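Local coordinates for protein beta-hexosaminidase Amuc_2018 (Akkermansia muciniphila, PDB 6JEA) that hydrolyses terminal non-reducing N-acetylglucosamine and N-acetylgalactosamine residues from glycans and chitobiose as a family 20 glycoside hydrolase, at residues V252-D257 / P304-E309; T320-R325 / I344-E349; D98-F103 / H125-D130. All coordinates share one frame; numbering follows the deposited sequence.

Interaction 1. Residues V252-D257 / P304-E309. With NAG (2-acetamido-2-deoxy-beta-D-glucopyranose), chain B.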
loop_
_atom_site.group_PDB
_atom_site.type_symbol
_atom_site.label_atom_id
_atom_site.label_comp_id
_atom_site.label_asym_id
_atom_site.label_seq_id
_atom_site.Cartn_x
_atom_site.Cartn_y
_atom_site.Cartn_z
ATOM N N VAL A 252 -7.890 9.396 -3.773
ATOM C CA VAL A 252 -6.627 10.084 -4.014
ATOM C C VAL A 252 -5.950 10.315 -2.670
ATOM O O VAL A 252 -6.503 10.990 -1.793
ATOM C CB VAL A 252 -6.829 11.409 -4.765
ATOM C CG1 VAL A 252 -5.483 12.071 -5.040
ATOM C CG2 VAL A 252 -7.585 11.173 -6.063
ATOM N N HIS A 253 -4.769 9.731 -2.501
ATOM C CA HIS A 253 -3.947 9.958 -1.322
ATOM C C HIS A 253 -3.114 11.212 -1.563
ATOM O O HIS A 253 -2.331 11.268 -2.515
ATOM C CB HIS A 253 -3.057 8.744 -1.055
ATOM C CG HIS A 253 -2.487 8.691 0.329
ATOM N ND1 HIS A 253 -1.876 9.770 0.928
ATOM C CD2 HIS A 253 -2.413 7.674 1.222
ATOM C CE1 HIS A 253 -1.461 9.426 2.134
ATOM N NE2 HIS A 253 -1.774 8.160 2.337
ATOM N N LEU A 254 -3.300 12.221 -0.716
ATOM C CA LEU A 254 -2.627 13.503 -0.874
ATOM C C LEU A 254 -1.354 13.609 -0.045
ATOM O O LEU A 254 -0.728 14.673 -0.024
ATOM C CB LEU A 254 -3.582 14.641 -0.508
ATOM C CG LEU A 254 -4.879 14.722 -1.313
ATOM C CD1 LEU A 254 -5.738 15.872 -0.820
ATOM C CD2 LEU A 254 -4.581 14.872 -2.797
ATOM N N GLY A 255 -0.952 12.534 0.628
ATOM C CA GLY A 255 0.144 12.609 1.572
ATOM C C GLY A 255 -0.309 13.234 2.874
ATOM O O GLY A 255 -0.890 12.556 3.726
ATOM N N GLY A 256 -0.062 14.529 3.037
ATOM C CA GLY A 256 -0.587 15.265 4.164
ATOM C C GLY A 256 0.280 15.282 5.403
ATOM O O GLY A 256 -0.141 15.846 6.421
ATOM N N ASP A 257 1.466 14.679 5.363
ATOM C CA ASP A 257 2.372 14.768 6.496
ATOM C C ASP A 257 2.846 16.206 6.681
ATOM O O ASP A 257 2.876 17.001 5.735
ATOM C CB ASP A 257 3.564 13.829 6.309
ATOM C CG ASP A 257 4.195 13.951 4.936
ATOM O OD1 ASP A 257 3.449 13.920 3.934
ATOM O OD2 ASP A 257 5.437 14.079 4.861
ATOM N N PRO A 304 -10.375 12.142 -0.576
ATOM C CA PRO A 304 -8.975 12.217 -0.155
ATOM C C PRO A 304 -8.628 11.266 0.979
ATOM O O PRO A 304 -9.459 10.897 1.811
ATOM C CB PRO A 304 -8.849 13.674 0.312
ATOM C CG PRO A 304 -10.193 13.962 0.895
ATOM C CD PRO A 304 -11.196 13.185 0.066
ATOM N N GLN A 305 -7.360 10.871 0.994
ATOM C CA GLN A 305 -6.787 10.104 2.090
ATOM C C GLN A 305 -5.522 10.799 2.567
ATOM O O GLN A 305 -4.865 11.506 1.799
ATOM C CB GLN A 305 -6.470 8.667 1.678
ATOM C CG GLN A 305 -7.692 7.801 1.503
ATOM C CD GLN A 305 -7.331 6.349 1.306
ATOM O OE1 GLN A 305 -6.189 6.023 0.979
ATOM N NE2 GLN A 305 -8.302 5.464 1.499
ATOM N N PHE A 306 -5.186 10.609 3.844
ATOM C CA PHE A 306 -4.048 11.336 4.403
ATOM C C PHE A 306 -3.191 10.438 5.284
ATOM O O PHE A 306 -3.683 9.488 5.894
ATOM C CB PHE A 306 -4.490 12.544 5.244
ATOM C CG PHE A 306 -5.341 13.531 4.502
ATOM C CD1 PHE A 306 -6.718 13.390 4.467
ATOM C CD2 PHE A 306 -4.768 14.616 3.862
ATOM C CE1 PHE A 306 -7.508 14.305 3.795
ATOM C CE2 PHE A 306 -5.554 15.533 3.187
ATOM C CZ PHE A 306 -6.925 15.376 3.154
ATOM N N TRP A 307 -1.898 10.753 5.346
ATOM C CA TRP A 307 -1.075 10.305 6.462
ATOM C C TRP A 307 -1.477 11.106 7.694
ATOM O O TRP A 307 -1.438 12.340 7.674
ATOM C CB TRP A 307 0.411 10.492 6.162
ATOM C CG TRP A 307 0.903 9.756 4.948
ATOM C CD1 TRP A 307 1.354 10.309 3.784
ATOM C CD2 TRP A 307 0.998 8.332 4.778
ATOM N NE1 TRP A 307 1.722 9.322 2.902
ATOM C CE2 TRP A 307 1.514 8.100 3.486
ATOM C CE3 TRP A 307 0.696 7.234 5.590
ATOM C CZ2 TRP A 307 1.733 6.814 2.988
ATOM C CZ3 TRP A 307 0.916 5.958 5.095
ATOM C CH2 TRP A 307 1.430 5.759 3.807
ATOM N N TYR A 308 -1.875 10.417 8.759
ATOM C CA TYR A 308 -2.508 11.095 9.883
ATOM C C TYR A 308 -1.529 12.017 10.600
ATOM O O TYR A 308 -0.381 11.644 10.866
ATOM C CB TYR A 308 -3.080 10.075 10.864
ATOM C CG TYR A 308 -3.980 10.677 11.922
ATOM C CD1 TYR A 308 -5.002 11.553 11.575
ATOM C CD2 TYR A 308 -3.819 10.355 13.264
ATOM C CE1 TYR A 308 -5.833 12.099 12.536
ATOM C CE2 TYR A 308 -4.647 10.898 14.234
ATOM C CZ TYR A 308 -5.652 11.768 13.863
ATOM O OH TYR A 308 -6.477 12.308 14.821
ATOM N N GLU A 309 -1.988 13.230 10.899
ATOM C CA GLU A 309 -1.303 14.147 11.803
ATOM C C GLU A 309 -2.300 14.556 12.875
ATOM O O GLU A 309 -3.354 15.117 12.557
ATOM C CB GLU A 309 -0.761 15.379 11.067
ATOM C CG GLU A 309 0.363 15.098 10.070
ATOM C CD GLU A 309 1.686 14.737 10.732
ATOM O OE1 GLU A 309 1.730 14.609 11.974
ATOM O OE2 GLU A 309 2.691 14.582 10.004
HETATM C C1 NAG B . 7.975 7.410 6.029
HETATM C C2 NAG B . 7.938 8.620 5.091
HETATM C C3 NAG B . 8.535 8.266 3.729
HETATM C C4 NAG B . 9.896 7.603 3.880
HETATM C C5 NAG B . 9.800 6.434 4.851
HETATM C C6 NAG B . 11.130 5.774 5.123
HETATM C C7 NAG B . 6.130 10.245 5.454
HETATM C C8 NAG B . 4.692 10.568 5.190
HETATM N N2 NAG B . 6.574 9.098 4.932
HETATM O O1 NAG B . 7.540 7.791 7.293
HETATM O O3 NAG B . 8.660 9.455 2.958
HETATM O O4 NAG B . 10.346 7.119 2.620
HETATM O O5 NAG B . 9.302 6.905 6.109
HETATM O O6 NAG B . 10.979 4.658 5.991
HETATM O O7 NAG B . 6.855 10.988 6.107
#

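Interaction 2. Residues T320-R325 / I344-E349. With NAG (2-acetamido-2-deoxy-beta-D-glucopyranose), chain B.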
loop_
_atom_site.group_PDB
_atom_site.type_symbol
_atom_site.label_atom_id
_atom_site.label_comp_id
_atom_site.label_asym_id
_atom_site.label_seq_id
_atom_site.Cartn_x
_atom_site.Cartn_y
_atom_site.Cartn_z
ATOM N N THR A 320 -10.474 9.420 5.505
ATOM C CA THR A 320 -9.645 8.298 5.924
ATOM C C THR A 320 -8.196 8.731 6.106
ATOM O O THR A 320 -7.607 9.391 5.233
ATOM C CB THR A 320 -9.734 7.141 4.923
ATOM O OG1 THR A 320 -11.076 6.644 4.891
ATOM C CG2 THR A 320 -8.807 6.010 5.333
ATOM N N VAL A 321 -7.625 8.345 7.245
ATOM C CA VAL A 321 -6.241 8.643 7.574
ATOM C C VAL A 321 -5.520 7.339 7.894
ATOM O O VAL A 321 -6.130 6.330 8.258
ATOM C CB VAL A 321 -6.130 9.635 8.748
ATOM C CG1 VAL A 321 -6.798 10.949 8.385
ATOM C CG2 VAL A 321 -6.764 9.047 9.991
ATOM N N TYR A 322 -4.200 7.375 7.743
ATOM C CA TYR A 322 -3.330 6.239 8.011
ATOM C C TYR A 322 -2.546 6.500 9.288
ATOM O O TYR A 322 -1.901 7.546 9.418
ATOM C CB TYR A 322 -2.350 6.002 6.857
ATOM C CG TYR A 322 -2.960 5.553 5.547
ATOM C CD1 TYR A 322 -3.722 6.421 4.774
ATOM C CD2 TYR A 322 -2.740 4.271 5.065
ATOM C CE1 TYR A 322 -4.268 6.017 3.568
ATOM C CE2 TYR A 322 -3.279 3.859 3.859
ATOM C CZ TYR A 322 -4.040 4.736 3.115
ATOM O OH TYR A 322 -4.578 4.325 1.919
ATOM N N ALA A 323 -2.598 5.555 10.221
ATOM C CA ALA A 323 -1.701 5.584 11.369
ATOM C C ALA A 323 -0.344 5.046 10.940
ATOM O O ALA A 323 -0.254 3.940 10.402
ATOM C CB ALA A 323 -2.266 4.760 12.526
ATOM N N TRP A 324 0.710 5.829 11.165
ATOM C CA TRP A 324 2.028 5.465 10.652
ATOM C C TRP A 324 3.183 5.718 11.609
ATOM O O TRP A 324 4.216 5.054 11.467
ATOM C CB TRP A 324 2.306 6.208 9.340
ATOM C CG TRP A 324 2.164 7.701 9.448
ATOM C CD1 TRP A 324 1.001 8.411 9.542
ATOM C CD2 TRP A 324 3.222 8.666 9.462
ATOM N NE1 TRP A 324 1.269 9.755 9.620
ATOM C CE2 TRP A 324 2.626 9.938 9.573
ATOM C CE3 TRP A 324 4.616 8.578 9.396
ATOM C CZ2 TRP A 324 3.375 11.114 9.618
ATOM C CZ3 TRP A 324 5.358 9.747 9.441
ATOM C CH2 TRP A 324 4.737 10.996 9.551
ATOM N N ARG A 325 3.069 6.630 12.569
ATOM C CA ARG A 325 4.197 6.951 13.432
ATOM C C ARG A 325 4.406 5.879 14.500
ATOM O O ARG A 325 3.457 5.252 14.983
ATOM C CB ARG A 325 4.000 8.312 14.099
ATOM C CG ARG A 325 4.099 9.495 13.152
ATOM C CD ARG A 325 4.024 10.807 13.915
ATOM N NE ARG A 325 4.012 11.965 13.024
ATOM C CZ ARG A 325 5.106 12.561 12.559
ATOM N NH1 ARG A 325 6.306 12.107 12.897
ATOM N NH2 ARG A 325 5.001 13.611 11.753
ATOM N N ILE A 344 -6.745 3.548 8.790
ATOM C CA ILE A 344 -6.038 2.406 8.231
ATOM C C ILE A 344 -4.727 2.264 8.992
ATOM O O ILE A 344 -3.979 3.239 9.138
ATOM C CB ILE A 344 -5.802 2.577 6.721
ATOM C CG1 ILE A 344 -7.139 2.749 5.997
ATOM C CG2 ILE A 344 -5.059 1.386 6.166
ATOM C CD1 ILE A 344 -7.010 2.979 4.507
ATOM N N MET A 345 -4.453 1.058 9.484
ATOM C CA MET A 345 -3.288 0.811 10.326
ATOM C C MET A 345 -2.079 0.531 9.440
ATOM O O MET A 345 -2.022 -0.496 8.755
ATOM C CB MET A 345 -3.548 -0.344 11.288
ATOM C CG MET A 345 -2.387 -0.639 12.227
ATOM S SD MET A 345 -1.829 0.805 13.158
ATOM C CE MET A 345 -3.331 1.262 14.021
ATOM N N ALA A 346 -1.114 1.448 9.458
ATOM C CA ALA A 346 0.132 1.314 8.713
ATOM C C ALA A 346 1.321 1.646 9.606
ATOM O O ALA A 346 2.342 2.149 9.129
ATOM C CB ALA A 346 0.127 2.206 7.473
ATOM N N SER A 347 1.187 1.375 10.904
ATOM C CA SER A 347 2.173 1.815 11.882
ATOM C C SER A 347 3.557 1.278 11.540
ATOM O O SER A 347 3.728 0.081 11.287
ATOM C CB SER A 347 1.754 1.363 13.282
ATOM O OG SER A 347 2.644 1.858 14.268
ATOM N N SER A 348 4.546 2.177 11.532
ATOM C CA SER A 348 5.904 1.807 11.147
ATOM C C SER A 348 6.520 0.787 12.092
ATOM O O SER A 348 7.493 0.122 11.720
ATOM C CB SER A 348 6.790 3.055 11.081
ATOM O OG SER A 348 7.058 3.571 12.373
ATOM N N GLU A 349 5.984 0.653 13.308
ATOM C CA GLU A 349 6.503 -0.340 14.241
ATOM C C GLU A 349 6.274 -1.760 13.735
ATOM O O GLU A 349 7.049 -2.668 14.059
ATOM C CB GLU A 349 5.856 -0.144 15.614
ATOM C CG GLU A 349 6.440 -1.004 16.722
ATOM C CD GLU A 349 5.773 -0.760 18.066
ATOM O OE1 GLU A 349 5.062 0.260 18.207
ATOM O OE2 GLU A 349 5.960 -1.593 18.981
HETATM C C1 NAG B . 7.975 7.410 6.029
HETATM C C2 NAG B . 7.938 8.620 5.091
HETATM C C3 NAG B . 8.535 8.266 3.729
HETATM C C4 NAG B . 9.896 7.603 3.880
HETATM C C5 NAG B . 9.800 6.434 4.851
HETATM C C6 NAG B . 11.130 5.774 5.123
HETATM C C7 NAG B . 6.130 10.245 5.454
HETATM C C8 NAG B . 4.692 10.568 5.190
HETATM N N2 NAG B . 6.574 9.098 4.932
HETATM O O1 NAG B . 7.540 7.791 7.293
HETATM O O3 NAG B . 8.660 9.455 2.958
HETATM O O4 NAG B . 10.346 7.119 2.620
HETATM O O5 NAG B . 9.302 6.905 6.109
HETATM O O6 NAG B . 10.979 4.658 5.991
HETATM O O7 NAG B . 6.855 10.988 6.107
HETATM O O HOH W 1 0.767 4.756 14.335
#

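Interaction 3. Residues D98-F103 / H125-D130. With NAG (2-acetamido-2-deoxy-beta-D-glucopyranose), chain B.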
loop_
_atom_site.group_PDB
_atom_site.type_symbol
_atom_site.label_atom_id
_atom_site.label_comp_id
_atom_site.label_asym_id
_atom_site.label_seq_id
_atom_site.Cartn_x
_atom_site.Cartn_y
_atom_site.Cartn_z
ATOM N N ASP A 98 6.481 2.054 -4.072
ATOM C CA ASP A 98 7.045 3.402 -4.120
ATOM C C ASP A 98 7.828 3.576 -5.417
ATOM O O ASP A 98 9.065 3.592 -5.415
ATOM C CB ASP A 98 7.929 3.637 -2.894
ATOM C CG ASP A 98 8.468 5.048 -2.813
ATOM O OD1 ASP A 98 8.120 5.884 -3.673
ATOM O OD2 ASP A 98 9.250 5.317 -1.875
ATOM N N PRO A 99 7.133 3.709 -6.554
ATOM C CA PRO A 99 7.847 3.950 -7.818
ATOM C C PRO A 99 8.475 5.330 -7.907
ATOM O O PRO A 99 9.333 5.544 -8.772
ATOM C CB PRO A 99 6.757 3.761 -8.880
ATOM C CG PRO A 99 5.488 4.066 -8.169
ATOM C CD PRO A 99 5.680 3.582 -6.758
ATOM N N ALA A 100 8.077 6.270 -7.049
ATOM C CA ALA A 100 8.718 7.581 -7.042
ATOM C C ALA A 100 10.196 7.471 -6.690
ATOM O O ALA A 100 11.046 8.096 -7.336
ATOM C CB ALA A 100 8.000 8.511 -6.063
ATOM N N ARG A 101 10.525 6.676 -5.670
ATOM C CA ARG A 101 11.921 6.538 -5.268
ATOM C C ARG A 101 12.691 5.670 -6.258
ATOM O O ARG A 101 13.808 6.014 -6.660
ATOM C CB ARG A 101 12.006 5.966 -3.853
ATOM C CG ARG A 101 12.041 7.022 -2.751
ATOM C CD ARG A 101 10.805 7.906 -2.766
ATOM N NE ARG A 101 10.822 8.895 -1.691
ATOM C CZ ARG A 101 10.369 8.671 -0.462
ATOM N NH1 ARG A 101 9.861 7.487 -0.143
ATOM N NH2 ARG A 101 10.423 9.630 0.450
ATOM N N HIS A 102 12.109 4.544 -6.665
ATOM C CA HIS A 102 12.692 3.702 -7.702
ATOM C C HIS A 102 11.574 3.185 -8.592
ATOM O O HIS A 102 10.669 2.493 -8.115
ATOM C CB HIS A 102 13.493 2.542 -7.105
ATOM C CG HIS A 102 14.885 2.919 -6.701
ATOM N ND1 HIS A 102 15.232 3.202 -5.399
ATOM C CD2 HIS A 102 16.013 3.075 -7.434
ATOM C CE1 HIS A 102 16.515 3.507 -5.344
ATOM N NE2 HIS A 102 17.013 3.439 -6.566
ATOM N N PHE A 103 11.648 3.530 -9.875
ATOM C CA PHE A 103 10.638 3.136 -10.847
ATOM C C PHE A 103 10.498 1.620 -10.898
ATOM O O PHE A 103 11.477 0.880 -10.764
ATOM C CB PHE A 103 11.019 3.688 -12.224
ATOM C CG PHE A 103 9.992 3.445 -13.290
ATOM C CD1 PHE A 103 8.798 4.143 -13.295
ATOM C CD2 PHE A 103 10.235 2.536 -14.308
ATOM C CE1 PHE A 103 7.854 3.926 -14.283
ATOM C CE2 PHE A 103 9.296 2.315 -15.302
ATOM C CZ PHE A 103 8.104 3.010 -15.289
ATOM N N HIS A 125 -1.308 0.480 -3.374
ATOM C CA HIS A 125 -1.117 1.912 -3.189
ATOM C C HIS A 125 0.153 2.327 -3.924
ATOM O O HIS A 125 1.240 1.821 -3.630
ATOM C CB HIS A 125 -1.044 2.214 -1.690
ATOM C CG HIS A 125 -0.740 3.638 -1.344
ATOM N ND1 HIS A 125 -0.495 4.040 -0.048
ATOM C CD2 HIS A 125 -0.637 4.750 -2.109
ATOM C CE1 HIS A 125 -0.250 5.337 -0.030
ATOM N NE2 HIS A 125 -0.330 5.792 -1.268
ATOM N N LEU A 126 0.019 3.241 -4.884
ATOM C CA LEU A 126 1.144 3.694 -5.701
ATOM C C LEU A 126 1.613 5.056 -5.199
ATOM O O LEU A 126 0.921 6.062 -5.389
ATOM C CB LEU A 126 0.752 3.777 -7.176
ATOM C CG LEU A 126 0.045 2.592 -7.835
ATOM C CD1 LEU A 126 -0.247 2.904 -9.301
ATOM C CD2 LEU A 126 0.864 1.324 -7.713
ATOM N N HIS A 127 2.792 5.093 -4.574
ATOM C CA HIS A 127 3.436 6.350 -4.194
ATOM C C HIS A 127 4.119 6.898 -5.439
ATOM O O HIS A 127 5.287 6.618 -5.714
ATOM C CB HIS A 127 4.423 6.125 -3.054
ATOM C CG HIS A 127 4.924 7.388 -2.425
ATOM N ND1 HIS A 127 4.161 8.142 -1.560
ATOM C CD2 HIS A 127 6.114 8.027 -2.532
ATOM C CE1 HIS A 127 4.857 9.191 -1.162
ATOM N NE2 HIS A 127 6.045 9.145 -1.737
ATOM N N LEU A 128 3.373 7.694 -6.209
ATOM C CA LEU A 128 3.792 8.040 -7.564
ATOM C C LEU A 128 4.768 9.211 -7.619
ATOM O O LEU A 128 5.532 9.324 -8.585
ATOM C CB LEU A 128 2.563 8.364 -8.413
ATOM C CG LEU A 128 1.620 7.194 -8.687
ATOM C CD1 LEU A 128 0.280 7.691 -9.221
ATOM C CD2 LEU A 128 2.273 6.228 -9.660
ATOM N N THR A 129 4.746 10.102 -6.629
ATOM C CA THR A 129 5.507 11.343 -6.683
ATOM C C THR A 129 6.205 11.583 -5.351
ATOM O O THR A 129 5.654 11.279 -4.289
ATOM C CB THR A 129 4.603 12.548 -7.000
ATOM O OG1 THR A 129 3.771 12.829 -5.869
ATOM C CG2 THR A 129 3.717 12.270 -8.211
ATOM N N ASP A 130 7.406 12.137 -5.415
ATOM C CA ASP A 130 8.162 12.542 -4.230
ATOM C C ASP A 130 9.313 13.419 -4.707
ATOM O O ASP A 130 9.357 13.826 -5.875
ATOM C CB ASP A 130 8.642 11.330 -3.428
ATOM C CG ASP A 130 8.685 11.602 -1.933
ATOM O OD1 ASP A 130 9.302 12.608 -1.522
ATOM O OD2 ASP A 130 8.088 10.817 -1.169
HETATM C C1 NAG B . 7.975 7.410 6.029
HETATM C C2 NAG B . 7.938 8.620 5.091
HETATM C C3 NAG B . 8.535 8.266 3.729
HETATM C C4 NAG B . 9.896 7.603 3.880
HETATM C C5 NAG B . 9.800 6.434 4.851
HETATM C C6 NAG B . 11.130 5.774 5.123
HETATM C C7 NAG B . 6.130 10.245 5.454
HETATM C C8 NAG B . 4.692 10.568 5.190
HETATM N N2 NAG B . 6.574 9.098 4.932
HETATM O O1 NAG B . 7.540 7.791 7.293
HETATM O O3 NAG B . 8.660 9.455 2.958
HETATM O O4 NAG B . 10.346 7.119 2.620
HETATM O O5 NAG B . 9.302 6.905 6.109
HETATM O O6 NAG B . 10.979 4.658 5.991
HETATM O O7 NAG B . 6.855 10.988 6.107
HETATM O O HOH W 2 11.765 12.322 0.305
#

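Interaction 1. Residues V252-D257 / P304-E309
His-253 packs against one face of the Trp-307 indole, NE2 opposite the centre of the ring system and CE1 3.3 Å from Trp-307 NE1. With CG anti to the backbone N (chi1 -163°), the imidazole is carried toward the indole. The imidazole and the five-membered ring are turned 48° apart, an oblique pairing. Two bonds help fix these rings: Gly-255 N donates to His-253 ND1 in the imidazole plane (2.9 Å), and Trp-307 NE1 is held by Glu-187 of the next strand. On the opposite indole face sits the acetamido methyl of NAG, with C8 3.6 Å from Trp-307 CD1. Asp-257 reaches the same methyl, its CG 3.4 Å from NAG C8; the carboxylate stands nearly perpendicular to the indole (87°), and its OD2 is bonded to the active-site His-193. On the other side of the strands, Leu-254 CD1 touches both Pro-304 CB and Phe-306 CE2, 4.0 Å from each, against helix 282-299. The backbones run parallel, and their ladder ends with Trp-307 N bonded to Gly-255 O at 2.6 Å. The C-terminal strand ends deliver substrate-binding residues, as in TIM-barrel enzymes generally, and here form part of the acetamido pocket.

Interaction 2. Residues T320-R325 / I344-E349
Ile-344 is bonded to the strand 320-323 through both its backbone polar atoms: its N donates to Val-321 O (2.9 Å) and its O accepts from Ala-323 N (2.9 Å), both close to the carbonyl axis. This is a regular parallel ladder, and beyond it the chain turns. There Trp-324 O takes Ser-348 N at 2.9 Å, with the donor above the carbonyl plane, while Arg-325 O receives a proton from a water that also reaches Ser-347 OG weakly. On the face that carries Tyr-322 and Ile-344 the contact is made by carbon atoms: Ile-344 CD1 makes a CH-pi contact over the Tyr-322 ring, 4.1 Å from its centroid, and touches Thr-320 CG2 at 3.6 Å. The polar ends find partners elsewhere, Tyr-322 OH at Gln-305 and Thr-320 OG1 at Arg-393. Trp-324 has its CG between the backbone N and the carbonyl carbon (chi1 55°), which puts the indole beside NAG, one face toward the C8 methyl; CZ3 comes 3.6 Å from NAG O1. Its NE1 donates to Tyr-308 O. Arg-325 lies extended along the indole, CG above one face and the guanidinium over CH2, and its NH2 forms a salt bridge with Glu-309. With the indole N-H bonded and Arg-325 across one face, the orientation of Trp-324 is probably well defined, making this substrate-binding ring a largely preset wall of the sugar pocket.

Interaction 3. Residues D98-F103 / H125-D130
The loop following barrel strand 92-97 meets the C-terminal end of strand 123-130 at the sugar-binding site, where substrate-binding Arg-101 lies against Asp-130 of the charge relay system. Their flat groups are stacked, with planes 18° apart, and Asp-130 OD2 sits over one face of the guanidinium, 3.1 Å from Arg-101 NH2. That oxygen lies well out of the guanidinium plane, so this salt bridge rests on charge alone. The N-H groups point elsewhere: NH1 donates to Asp-98 OD2 in a straight bond of 2.8 Å and, in a bent one, to NAG O4, also at 2.8 Å, while NH2 reaches NAG O3 at 3.1 Å and a water shared with Asp-130 OD1. The Arg-101 chain is bent at chi2 (60°), which brings its end back over Asp-130. His-127 NE2 donates almost linearly (170°) to Asp-130 OD2 at 2.7 Å; its other nitrogen is held by Glu-187, and Asp-130 OD1 is bonded to His-193. Along the backbone, Ala-100 N donates to His-127 O at 3.1 Å, tying loop to strand, and Asp-98 OD1 accepts Arg-101 N in an Asx motif. Flanked by two carboxylates, the arginine is held in position with its N-H groups bonded to O3 and O4, consistent with recognition of the non-reducing terminal sugar.

How the interactions relate
Along the chain, interaction 3 comes first, then interaction 1, then interaction 2, and none overlaps another. All three lie on the same curled sheet of the TIM-barrel catalytic domain. Interactions 1 and 2 have centres about 11 Å apart and share the adjacent strands 303-307 and 320-323, so they meet directly, through Gln-305 with Tyr-322 and Tyr-308 with Trp-324. Interaction 3 lies about 15 Å from interaction 1, touching it through His-125, and about 18 Å from interaction 2, with no direct touch. All three reach NAG: 98-103 at its O3 and O4, the other two near its acetamido group and O1. Distant parts of the sequence thus build one pocket at the barrel mouth.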